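PDB 6BS3: ATPase BagA from Mycobacterium tuberculosis H37Rv, which hydrolyses ATP as one of the two subunits of the heterodimeric BagAB complex, an activity required for resistance to nitric oxide and to elevated glycerol. Local coordinates for residues G30-S35 and V209-A214; R241-H246 and L315-D320; P311-P316 and E332-Q337. All blocks are in the same frame, centred on the assembly; numbering follows the deposited sequence.

Following the chain from the N terminus, interaction 1 joins the phosphate-binding loop before helix 34-46 to the end of strand 204-210, closing a long loop that contains much of the sheet. Interaction 2 opens after interaction 1 has closed; it links the end of strand 234-242 to the end of strand 312-316 and the loop after it, bridging a largely helical excursion. Interaction 3 starts on that strand, sharing L315 and P316 with interaction 2, and closes a short loop when the chain returns as helix 324-336. Strands 204-210, 234-242 and 312-316 are successive neighbours in one sheet. Interactions 1 and 2 touch through L211 and R241, and grip opposite ends of ADP, phosphates and adenine.

Interaction 1 (G30-S35 and V209-A214); sequences GGTGKS and VTLLEA. With MG (magnesium ion), chain D; ADP (adenosine-5'-diphosphate), chain C.
T32 lies over the end of strand 204-210, its CA 5.6 Å from the CA of T210, and K34 and V209 form the other close backbone pair. V209 and L211 point their CB atoms toward the loop, whereas T210 between them points away, so T32 is covered by two alternate side chains of the strand end. Methyl CG2 of T32 rests 3.8 Å from CG of L211, the two side chains crossing obliquely. V209 slides past T32 in the opposite direction; with CG1 anti to the backbone N (chi1 177°), this methyl comes to 3.4 Å from T32 O. The meeting is van der Waals, and T32 OG1 is hydrogen-bonded to K29 O instead. The loop itself is a Walker A P-loop: ADP O3B accepts from G33 N, K34 N and K34 NZ, the last at 2.8 Å, while S35 OG binds magnesium at 2.3 Å. Around the contact, V209 pairs by backbone with T27 of strand 23-28 and T210 with I238 and N240 of strand 234-242; N240 ND2 also bonds to T32 O, and P216 of helix 214-229 packs on both T32 and T210.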
loop_
_atom_site.group_PDB
_atom_site.type_symbol
_atom_site.label_atom_id
_atom_site.label_comp_id
_atom_site.label_asym_id
_atom_site.label_seq_id
_atom_site.Cartn_x
_atom_site.Cartn_y
_atom_site.Cartn_z
ATOM N N GLY A 30 -2.528 -2.721 -1.951
ATOM C CA GLY A 30 -1.920 -1.439 -2.298
ATOM C C GLY A 30 -0.512 -1.642 -2.841
ATOM O O GLY A 30 0.227 -2.508 -2.348
ATOM N N GLY A 31 -0.169 -0.892 -3.892
ATOM C CA GLY A 31 1.136 -0.947 -4.552
ATOM C C GLY A 31 1.363 -2.123 -5.490
ATOM O O GLY A 31 2.478 -2.290 -5.975
ATOM N N THR A 32 0.336 -2.955 -5.768
ATOM C CA THR A 32 0.516 -4.103 -6.680
ATOM C C THR A 32 0.323 -3.740 -8.157
ATOM O O THR A 32 0.822 -4.452 -9.025
ATOM C CB THR A 32 -0.335 -5.301 -6.273
ATOM O OG1 THR A 32 -1.711 -4.918 -6.249
ATOM C CG2 THR A 32 0.091 -5.895 -4.917
ATOM N N GLY A 33 -0.372 -2.641 -8.439
ATOM C CA GLY A 33 -0.574 -2.184 -9.810
ATOM C C GLY A 33 -1.997 -2.064 -10.302
ATOM O O GLY A 33 -2.197 -2.046 -11.515
ATOM N N LYS A 34 -2.994 -1.954 -9.397
ATOM C CA LYS A 34 -4.419 -1.813 -9.759
ATOM C C LYS A 34 -4.669 -0.684 -10.760
ATOM O O LYS A 34 -5.320 -0.920 -11.779
ATOM C CB LYS A 34 -5.293 -1.532 -8.522
ATOM C CG LYS A 34 -5.483 -2.684 -7.551
ATOM C CD LYS A 34 -6.393 -2.248 -6.379
ATOM C CE LYS A 34 -5.783 -1.171 -5.501
ATOM N NZ LYS A 34 -4.464 -1.580 -4.939
ATOM N N SER A 35 -4.183 0.542 -10.455
ATOM C CA SER A 35 -4.362 1.721 -11.306
ATOM C C SER A 35 -3.748 1.561 -12.677
ATOM O O SER A 35 -4.411 1.856 -13.662
ATOM C CB SER A 35 -3.832 2.986 -10.628
ATOM O OG SER A 35 -4.533 3.268 -9.426
ATOM N N VAL A 209 -5.198 -8.193 -8.855
ATOM C CA VAL A 209 -3.794 -7.931 -9.126
ATOM C C VAL A 209 -2.985 -8.384 -7.907
ATOM O O VAL A 209 -3.355 -8.112 -6.774
ATOM C CB VAL A 209 -3.549 -6.433 -9.465
ATOM C CG1 VAL A 209 -2.061 -6.143 -9.672
ATOM C CG2 VAL A 209 -4.346 -6.032 -10.699
ATOM N N THR A 210 -1.881 -9.078 -8.164
ATOM C CA THR A 210 -0.953 -9.533 -7.139
ATOM C C THR A 210 0.488 -9.405 -7.618
ATOM O O THR A 210 0.743 -9.339 -8.822
ATOM C CB THR A 210 -1.314 -10.975 -6.657
ATOM O OG1 THR A 210 -0.596 -11.241 -5.453
ATOM C CG2 THR A 210 -1.006 -12.067 -7.702
ATOM N N LEU A 211 1.425 -9.385 -6.656
ATOM C CA LEU A 211 2.868 -9.455 -6.887
ATOM C C LEU A 211 3.293 -10.815 -6.332
ATOM O O LEU A 211 2.580 -11.389 -5.491
ATOM C CB LEU A 211 3.635 -8.311 -6.189
ATOM C CG LEU A 211 3.329 -6.866 -6.661
ATOM C CD1 LEU A 211 3.950 -5.856 -5.731
ATOM C CD2 LEU A 211 3.790 -6.608 -8.096
ATOM N N LEU A 212 4.416 -11.364 -6.824
ATOM C CA LEU A 212 4.907 -12.650 -6.305
ATOM C C LEU A 212 5.664 -12.397 -5.000
ATOM O O LEU A 212 6.874 -12.607 -4.893
ATOM C CB LEU A 212 5.715 -13.471 -7.347
ATOM C CG LEU A 212 4.900 -14.044 -8.529
ATOM C CD1 LEU A 212 5.719 -15.043 -9.343
ATOM C CD2 LEU A 212 3.575 -14.698 -8.064
ATOM N N GLU A 213 4.914 -11.896 -4.012
ATOM C CA GLU A 213 5.329 -11.540 -2.649
ATOM C C GLU A 213 4.271 -12.085 -1.713
ATOM O O GLU A 213 3.112 -12.170 -2.098
ATOM C CB GLU A 213 5.456 -10.014 -2.508
ATOM C CG GLU A 213 6.607 -9.445 -3.322
ATOM C CD GLU A 213 6.664 -7.940 -3.475
ATOM O OE1 GLU A 213 6.021 -7.218 -2.677
ATOM O OE2 GLU A 213 7.368 -7.482 -4.405
ATOM N N ALA A 214 4.670 -12.485 -0.519
ATOM C CA ALA A 214 3.840 -13.158 0.495
ATOM C C ALA A 214 2.500 -12.481 0.816
ATOM O O ALA A 214 1.463 -13.133 0.706
ATOM C CB ALA A 214 4.642 -13.366 1.777
HETATM MG MG MG D . -3.921 3.239 -7.225
HETATM P PB ADP C . -1.933 0.355 -6.932
HETATM O O1B ADP C . -3.000 1.233 -7.622
HETATM O O2B ADP C . -1.480 1.040 -5.621
HETATM O O3B ADP C . -2.360 -1.069 -6.704
HETATM P PA ADP C . -0.025 1.328 -8.990
HETATM O O1A ADP C . -0.079 2.793 -8.521
HETATM O O2A ADP C . -0.716 1.142 -10.287
HETATM O O3A ADP C . -0.649 0.384 -7.869
HETATM O "O5'" ADP C . 1.450 0.747 -8.943
HETATM C "C5'" ADP C . 2.393 0.865 -7.852
HETATM C "C4'" ADP C . 3.714 1.316 -8.431
HETATM O "O4'" ADP C . 4.238 0.281 -9.288
HETATM C "C3'" ADP C . 3.682 2.586 -9.284
HETATM O "O3'" ADP C . 4.862 3.344 -9.061
HETATM C "C2'" ADP C . 3.607 2.040 -10.716
HETATM O "O2'" ADP C . 4.089 2.941 -11.708
HETATM C "C1'" ADP C . 4.459 0.779 -10.596
HETATM N N9 ADP C . 4.145 -0.283 -11.552
HETATM C C8 ADP C . 2.930 -0.890 -11.754
HETATM N N7 ADP C . 2.960 -1.868 -12.627
HETATM C C5 ADP C . 4.286 -1.906 -13.034
HETATM C C6 ADP C . 4.986 -2.746 -13.930
HETATM N N6 ADP C . 4.413 -3.718 -14.642
HETATM N N1 ADP C . 6.318 -2.547 -14.071
HETATM C C2 ADP C . 6.902 -1.567 -13.372
HETATM N N3 ADP C . 6.344 -0.701 -12.519
HETATM C C4 ADP C . 5.026 -0.932 -12.382
HETATM O O HOH W 1 -4.859 5.108 -6.934
HETATM O O HOH W 2 -5.697 2.417 -7.027
HETATM O O HOH W 3 -3.370 2.710 -4.969
HETATM O O HOH W 4 -2.256 4.258 -7.984
#

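Interaction 2 (R241-H246 and L315-D320); sequences RNIPAH and LPTVSD. With ADP (adenosine-5'-diphosphate), chain C.
N242 meets L315 twice at a single oxygen. L315 O accepts the N242 backbone N at 3.0 Å, in the carbonyl plane, and also N242 ND2 at 2.9 Å, which approaches from 37° above that plane. A chi1 of -78° keeps CG beside the backbone N, and the amide it carries shares the acceptor of that N-H. T317 returns the grip: its OG1 donates to N242 O at 3.0 Å, again from above the carbonyl plane, and lies 3.4 Å from R241 CB. I243 runs alongside T317, both side chains pointing the same way.

The R241 side chain sets out away from 315-320, though CB touches T317, and its CG and CD pass over one face of the adenine. CG stands over the rim atom ADP C6 at 3.6 Å and CD over the middle of the six-membered ring, 3.8 Å from ADP C2, while ADP N3 lies at the edge of the guanidinium. The rim of the base is read by backbone atoms: ADP N6 donates to P316 O at 2.9 Å, and V318 N donates to ADP N1 at 3.0 Å, nearly straight at 171°. D320 makes a salt bridge to a basic side chain of the partner protein chain. A base held at its Watson-Crick edge by main-chain N-H and C=O groups, beneath an arginine's aliphatic stem, identifies the adenine pocket of the ATPase site.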
loop_
_atom_site.group_PDB
_atom_site.type_symbol
_atom_site.label_atom_id
_atom_site.label_comp_id
_atom_site.label_asym_id
_atom_site.label_seq_id
_atom_site.Cartn_x
_atom_site.Cartn_y
_atom_site.Cartn_z
ATOM N N ARG A 241 4.525 -7.507 -12.570
ATOM C CA ARG A 241 5.985 -7.335 -12.440
ATOM C C ARG A 241 6.762 -8.645 -12.365
ATOM O O ARG A 241 7.554 -8.862 -11.440
ATOM C CB ARG A 241 6.372 -6.410 -11.274
ATOM C CG ARG A 241 5.646 -5.088 -11.278
ATOM C CD ARG A 241 6.389 -4.001 -10.544
ATOM N NE ARG A 241 6.696 -4.367 -9.166
ATOM C CZ ARG A 241 7.384 -3.606 -8.327
ATOM N NH1 ARG A 241 7.812 -2.407 -8.708
ATOM N NH2 ARG A 241 7.641 -4.031 -7.097
ATOM N N ASN A 242 6.558 -9.501 -13.379
ATOM C CA ASN A 242 7.285 -10.745 -13.493
ATOM C C ASN A 242 8.700 -10.435 -13.933
ATOM O O ASN A 242 8.943 -9.377 -14.508
ATOM C CB ASN A 242 6.601 -11.676 -14.478
ATOM C CG ASN A 242 5.407 -12.345 -13.874
ATOM O OD1 ASN A 242 5.536 -13.306 -13.087
ATOM N ND2 ASN A 242 4.224 -11.837 -14.228
ATOM N N ILE A 243 9.643 -11.328 -13.599
ATOM C CA ILE A 243 11.057 -11.170 -13.957
ATOM C C ILE A 243 11.565 -12.441 -14.645
ATOM O O ILE A 243 10.996 -13.511 -14.405
ATOM C CB ILE A 243 11.949 -10.703 -12.764
ATOM C CG1 ILE A 243 11.897 -11.699 -11.578
ATOM C CG2 ILE A 243 11.605 -9.266 -12.353
ATOM C CD1 ILE A 243 12.924 -11.513 -10.533
ATOM N N PRO A 244 12.601 -12.337 -15.480
ATOM C CA PRO A 244 13.126 -13.476 -16.183
ATOM C C PRO A 244 13.921 -14.399 -15.259
ATOM O O PRO A 244 14.664 -13.927 -14.476
ATOM C CB PRO A 244 14.031 -12.803 -17.203
ATOM C CG PRO A 244 14.513 -11.599 -16.484
ATOM C CD PRO A 244 13.302 -11.112 -15.749
ATOM N N ALA A 245 13.661 -15.695 -15.356
ATOM C CA ALA A 245 14.398 -16.694 -14.566
ATOM C C ALA A 245 15.861 -16.789 -14.986
ATOM O O ALA A 245 16.672 -16.939 -14.104
ATOM C CB ALA A 245 13.727 -18.026 -14.690
ATOM N N HIS A 246 16.133 -16.869 -16.290
ATOM C CA HIS A 246 17.469 -16.880 -16.957
ATOM C C HIS A 246 18.186 -18.224 -16.827
ATOM O O HIS A 246 19.281 -18.335 -17.315
ATOM C CB HIS A 246 18.397 -15.752 -16.513
ATOM C CG HIS A 246 18.148 -14.477 -17.218
ATOM N ND1 HIS A 246 18.178 -13.286 -16.581
ATOM C CD2 HIS A 246 17.852 -14.217 -18.494
ATOM C CE1 HIS A 246 17.918 -12.337 -17.430
ATOM N NE2 HIS A 246 17.713 -12.880 -18.598
ATOM N N LEU A 315 2.041 -10.116 -16.365
ATOM C CA LEU A 315 2.579 -8.919 -16.967
ATOM C C LEU A 315 4.058 -8.784 -16.606
ATOM O O LEU A 315 4.467 -9.212 -15.518
ATOM C CB LEU A 315 1.778 -7.671 -16.522
ATOM C CG LEU A 315 0.315 -7.630 -16.982
ATOM C CD1 LEU A 315 -0.403 -6.477 -16.339
ATOM C CD2 LEU A 315 0.210 -7.521 -18.501
ATOM N N PRO A 316 4.885 -8.220 -17.518
ATOM C CA PRO A 316 6.304 -8.045 -17.192
ATOM C C PRO A 316 6.535 -6.787 -16.334
ATOM O O PRO A 316 5.593 -6.057 -15.996
ATOM C CB PRO A 316 6.944 -7.888 -18.578
ATOM C CG PRO A 316 5.893 -7.133 -19.372
ATOM C CD PRO A 316 4.565 -7.672 -18.860
ATOM N N THR A 317 7.806 -6.556 -15.975
ATOM C CA THR A 317 8.262 -5.377 -15.265
ATOM C C THR A 317 8.708 -4.396 -16.349
ATOM O O THR A 317 9.523 -4.752 -17.210
ATOM C CB THR A 317 9.481 -5.719 -14.369
ATOM O OG1 THR A 317 9.106 -6.650 -13.361
ATOM C CG2 THR A 317 10.123 -4.479 -13.738
ATOM N N VAL A 318 8.197 -3.163 -16.285
ATOM C CA VAL A 318 8.600 -2.050 -17.149
ATOM C C VAL A 318 9.895 -1.503 -16.486
ATOM O O VAL A 318 9.861 -1.093 -15.323
ATOM C CB VAL A 318 7.463 -0.996 -17.276
ATOM C CG1 VAL A 318 7.971 0.280 -17.926
ATOM C CG2 VAL A 318 6.271 -1.558 -18.048
ATOM N N SER A 319 10.967 -1.461 -17.257
ATOM C CA SER A 319 12.347 -1.410 -16.715
ATOM C C SER A 319 12.533 -0.111 -15.940
ATOM O O SER A 319 13.067 -0.150 -14.844
ATOM C CB SER A 319 13.373 -1.526 -17.813
ATOM O OG SER A 319 13.323 -0.430 -18.718
ATOM N N ASP A 320 12.032 0.984 -16.525
ATOM C CA ASP A 320 12.033 2.356 -15.946
ATOM C C ASP A 320 10.630 2.674 -15.407
ATOM O O ASP A 320 9.855 1.723 -15.185
ATOM C CB ASP A 320 12.500 3.393 -16.971
ATOM C CG ASP A 320 13.943 3.202 -17.408
ATOM O OD1 ASP A 320 14.153 2.685 -18.523
ATOM O OD2 ASP A 320 14.844 3.572 -16.629
HETATM P PB ADP C . -1.933 0.355 -6.932
HETATM O O1B ADP C . -3.000 1.233 -7.622
HETATM O O2B ADP C . -1.480 1.040 -5.621
HETATM O O3B ADP C . -2.360 -1.069 -6.704
HETATM P PA ADP C . -0.025 1.328 -8.990
HETATM O O1A ADP C . -0.079 2.793 -8.521
HETATM O O2A ADP C . -0.716 1.142 -10.287
HETATM O O3A ADP C . -0.649 0.384 -7.869
HETATM O "O5'" ADP C . 1.450 0.747 -8.943
HETATM C "C5'" ADP C . 2.393 0.865 -7.852
HETATM C "C4'" ADP C . 3.714 1.316 -8.431
HETATM O "O4'" ADP C . 4.238 0.281 -9.288
HETATM C "C3'" ADP C . 3.682 2.586 -9.284
HETATM O "O3'" ADP C . 4.862 3.344 -9.061
HETATM C "C2'" ADP C . 3.607 2.040 -10.716
HETATM O "O2'" ADP C . 4.089 2.941 -11.708
HETATM C "C1'" ADP C . 4.459 0.779 -10.596
HETATM N N9 ADP C . 4.145 -0.283 -11.552
HETATM C C8 ADP C . 2.930 -0.890 -11.754
HETATM N N7 ADP C . 2.960 -1.868 -12.627
HETATM C C5 ADP C . 4.286 -1.906 -13.034
HETATM C C6 ADP C . 4.986 -2.746 -13.930
HETATM N N6 ADP C . 4.413 -3.718 -14.642
HETATM N N1 ADP C . 6.318 -2.547 -14.071
HETATM C C2 ADP C . 6.902 -1.567 -13.372
HETATM N N3 ADP C . 6.344 -0.701 -12.519
HETATM C C4 ADP C . 5.026 -0.932 -12.382
#

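Interaction 3 (P311-P316 and E332-Q337); sequences PRLELP and ESLAQQ
L313, L315 and L334 form the hydrophobic seam along which helix 324-336 packs on strand 312-316, the last strand of the P-loop ATPase sheet and its edge within this chain. Together they make the closing strand-helix (beta-alpha) unit of that sheet: the two short axes approach to 8.6 Å and run roughly antiparallel, at 146° between their N-to-C directions.

The close-packed part lies inward. L334 CD2 is 3.8 Å from L315 CD2, those side chains meeting at an oblique angle, and 4.2 Å from L313 CD1; the gap to L313 is therefore the looser of the two. I37 and T44 of helix 34-46 line the same core, touching L315 and L334 respectively. The other methyl of L313, CD2, rests 3.8 Å from Q337 CB, so the apolar stem of the glutamine extends the seam. S333 OG sets an oxygen against carbon atoms, 3.4 Å from CD2 of the buried L315 and 3.7 Å from CD of the exposed P316.

On the solvent side E314 and P316 are exposed and bury little against the helix. The E314 side chain crosses that of Q337 at about a right angle, and the two OE1 atoms, both acceptors, come near each other without a hydrogen bond.

Between these regions Q337 supplies the polar link. Its chain is extended beyond CG (chi2 173°), carrying the amide to the strand backbone, where OE1 receives E314 N at 2.9 Å on a lone pair, with an almost straight N-H...O angle of 174°. The other end of the amide bonds weakly to E314 O, and the same NE2 donates to S333 O, in the last turn of the helix that Q337 follows, at 3.0 Å from well above that carbonyl's plane.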
loop_
_atom_site.group_PDB
_atom_site.type_symbol
_atom_site.label_atom_id
_atom_site.label_comp_id
_atom_site.label_asym_id
_atom_site.label_seq_id
_atom_site.Cartn_x
_atom_site.Cartn_y
_atom_site.Cartn_z
ATOM N N PRO A 311 -8.525 -18.337 -13.772
ATOM C CA PRO A 311 -7.541 -17.959 -14.807
ATOM C C PRO A 311 -6.477 -16.986 -14.297
ATOM O O PRO A 311 -6.727 -16.132 -13.440
ATOM C CB PRO A 311 -8.380 -17.338 -15.930
ATOM C CG PRO A 311 -9.728 -17.179 -15.390
ATOM C CD PRO A 311 -9.901 -17.952 -14.143
ATOM N N ARG A 312 -5.284 -17.132 -14.831
ATOM C CA ARG A 312 -4.141 -16.339 -14.451
ATOM C C ARG A 312 -3.478 -15.675 -15.633
ATOM O O ARG A 312 -3.177 -16.327 -16.638
ATOM C CB ARG A 312 -3.146 -17.221 -13.669
ATOM C CG ARG A 312 -3.339 -17.112 -12.160
ATOM C CD ARG A 312 -2.815 -18.314 -11.418
ATOM N NE ARG A 312 -1.357 -18.301 -11.333
ATOM C CZ ARG A 312 -0.640 -19.271 -10.786
ATOM N NH1 ARG A 312 -1.239 -20.336 -10.268
ATOM N NH2 ARG A 312 0.681 -19.182 -10.741
ATOM N N LEU A 313 -3.235 -14.378 -15.494
ATOM C CA LEU A 313 -2.568 -13.510 -16.460
ATOM C C LEU A 313 -1.242 -13.060 -15.827
ATOM O O LEU A 313 -1.138 -13.007 -14.600
ATOM C CB LEU A 313 -3.456 -12.264 -16.813
ATOM C CG LEU A 313 -4.783 -12.545 -17.574
ATOM C CD1 LEU A 313 -5.737 -11.372 -17.492
ATOM C CD2 LEU A 313 -4.522 -12.900 -19.037
ATOM N N GLU A 314 -0.231 -12.767 -16.670
ATOM C CA GLU A 314 1.110 -12.349 -16.258
ATOM C C GLU A 314 1.547 -11.144 -17.064
ATOM O O GLU A 314 1.501 -11.170 -18.291
ATOM C CB GLU A 314 2.162 -13.458 -16.480
ATOM C CG GLU A 314 1.932 -14.782 -15.760
ATOM C CD GLU A 314 0.824 -15.639 -16.335
ATOM O OE1 GLU A 314 0.593 -15.578 -17.565
ATOM O OE2 GLU A 314 0.168 -16.355 -15.546
ATOM N N LEU A 315 2.041 -10.116 -16.365
ATOM C CA LEU A 315 2.579 -8.919 -16.967
ATOM C C LEU A 315 4.058 -8.784 -16.606
ATOM O O LEU A 315 4.467 -9.212 -15.518
ATOM C CB LEU A 315 1.778 -7.671 -16.522
ATOM C CG LEU A 315 0.315 -7.630 -16.982
ATOM C CD1 LEU A 315 -0.403 -6.477 -16.339
ATOM C CD2 LEU A 315 0.210 -7.521 -18.501
ATOM N N PRO A 316 4.885 -8.220 -17.518
ATOM C CA PRO A 316 6.304 -8.045 -17.192
ATOM C C PRO A 316 6.535 -6.787 -16.334
ATOM O O PRO A 316 5.593 -6.057 -15.996
ATOM C CB PRO A 316 6.944 -7.888 -18.578
ATOM C CG PRO A 316 5.893 -7.133 -19.372
ATOM C CD PRO A 316 4.565 -7.672 -18.860
ATOM N N GLU A 332 -0.747 -4.302 -24.780
ATOM C CA GLU A 332 -0.262 -5.238 -25.786
ATOM C C GLU A 332 0.038 -6.617 -25.131
ATOM O O GLU A 332 -0.380 -7.632 -25.674
ATOM C CB GLU A 332 0.969 -4.663 -26.514
ATOM C CG GLU A 332 1.495 -5.561 -27.622
ATOM C CD GLU A 332 0.663 -5.592 -28.891
ATOM O OE1 GLU A 332 -0.328 -6.357 -28.937
ATOM O OE2 GLU A 332 1.008 -4.856 -29.846
ATOM N N SER A 333 0.682 -6.641 -23.941
ATOM C CA SER A 333 0.947 -7.890 -23.209
ATOM C C SER A 333 -0.372 -8.605 -22.840
ATOM O O SER A 333 -0.479 -9.805 -23.050
ATOM C CB SER A 333 1.794 -7.627 -21.970
ATOM O OG SER A 333 1.854 -8.795 -21.166
ATOM N N LEU A 334 -1.384 -7.860 -22.354
ATOM C CA LEU A 334 -2.725 -8.385 -22.070
ATOM C C LEU A 334 -3.396 -8.937 -23.328
ATOM O O LEU A 334 -3.950 -10.031 -23.266
ATOM C CB LEU A 334 -3.625 -7.322 -21.439
ATOM C CG LEU A 334 -3.299 -6.944 -19.984
ATOM C CD1 LEU A 334 -4.151 -5.777 -19.543
ATOM C CD2 LEU A 334 -3.454 -8.169 -19.013
ATOM N N ALA A 335 -3.332 -8.192 -24.473
ATOM C CA ALA A 335 -3.930 -8.607 -25.753
ATOM C C ALA A 335 -3.358 -9.960 -26.251
ATOM O O ALA A 335 -4.119 -10.828 -26.670
ATOM C CB ALA A 335 -3.739 -7.517 -26.814
ATOM N N GLN A 336 -2.034 -10.150 -26.144
ATOM C CA GLN A 336 -1.319 -11.374 -26.552
ATOM C C GLN A 336 -1.709 -12.625 -25.742
ATOM O O GLN A 336 -1.516 -13.763 -26.196
ATOM C CB GLN A 336 0.198 -11.137 -26.479
ATOM C CG GLN A 336 0.674 -10.083 -27.490
ATOM C CD GLN A 336 2.145 -9.746 -27.385
ATOM O OE1 GLN A 336 2.852 -10.142 -26.452
ATOM N NE2 GLN A 336 2.638 -8.988 -28.350
ATOM N N GLN A 337 -2.265 -12.398 -24.549
ATOM C CA GLN A 337 -2.718 -13.428 -23.623
ATOM C C GLN A 337 -4.199 -13.752 -23.830
ATOM O O GLN A 337 -4.738 -14.605 -23.133
ATOM C CB GLN A 337 -2.416 -13.003 -22.168
ATOM C CG GLN A 337 -0.935 -13.056 -21.825
ATOM C CD GLN A 337 -0.662 -12.481 -20.466
ATOM O OE1 GLN A 337 -0.765 -13.164 -19.464
ATOM N NE2 GLN A 337 -0.314 -11.204 -20.391
#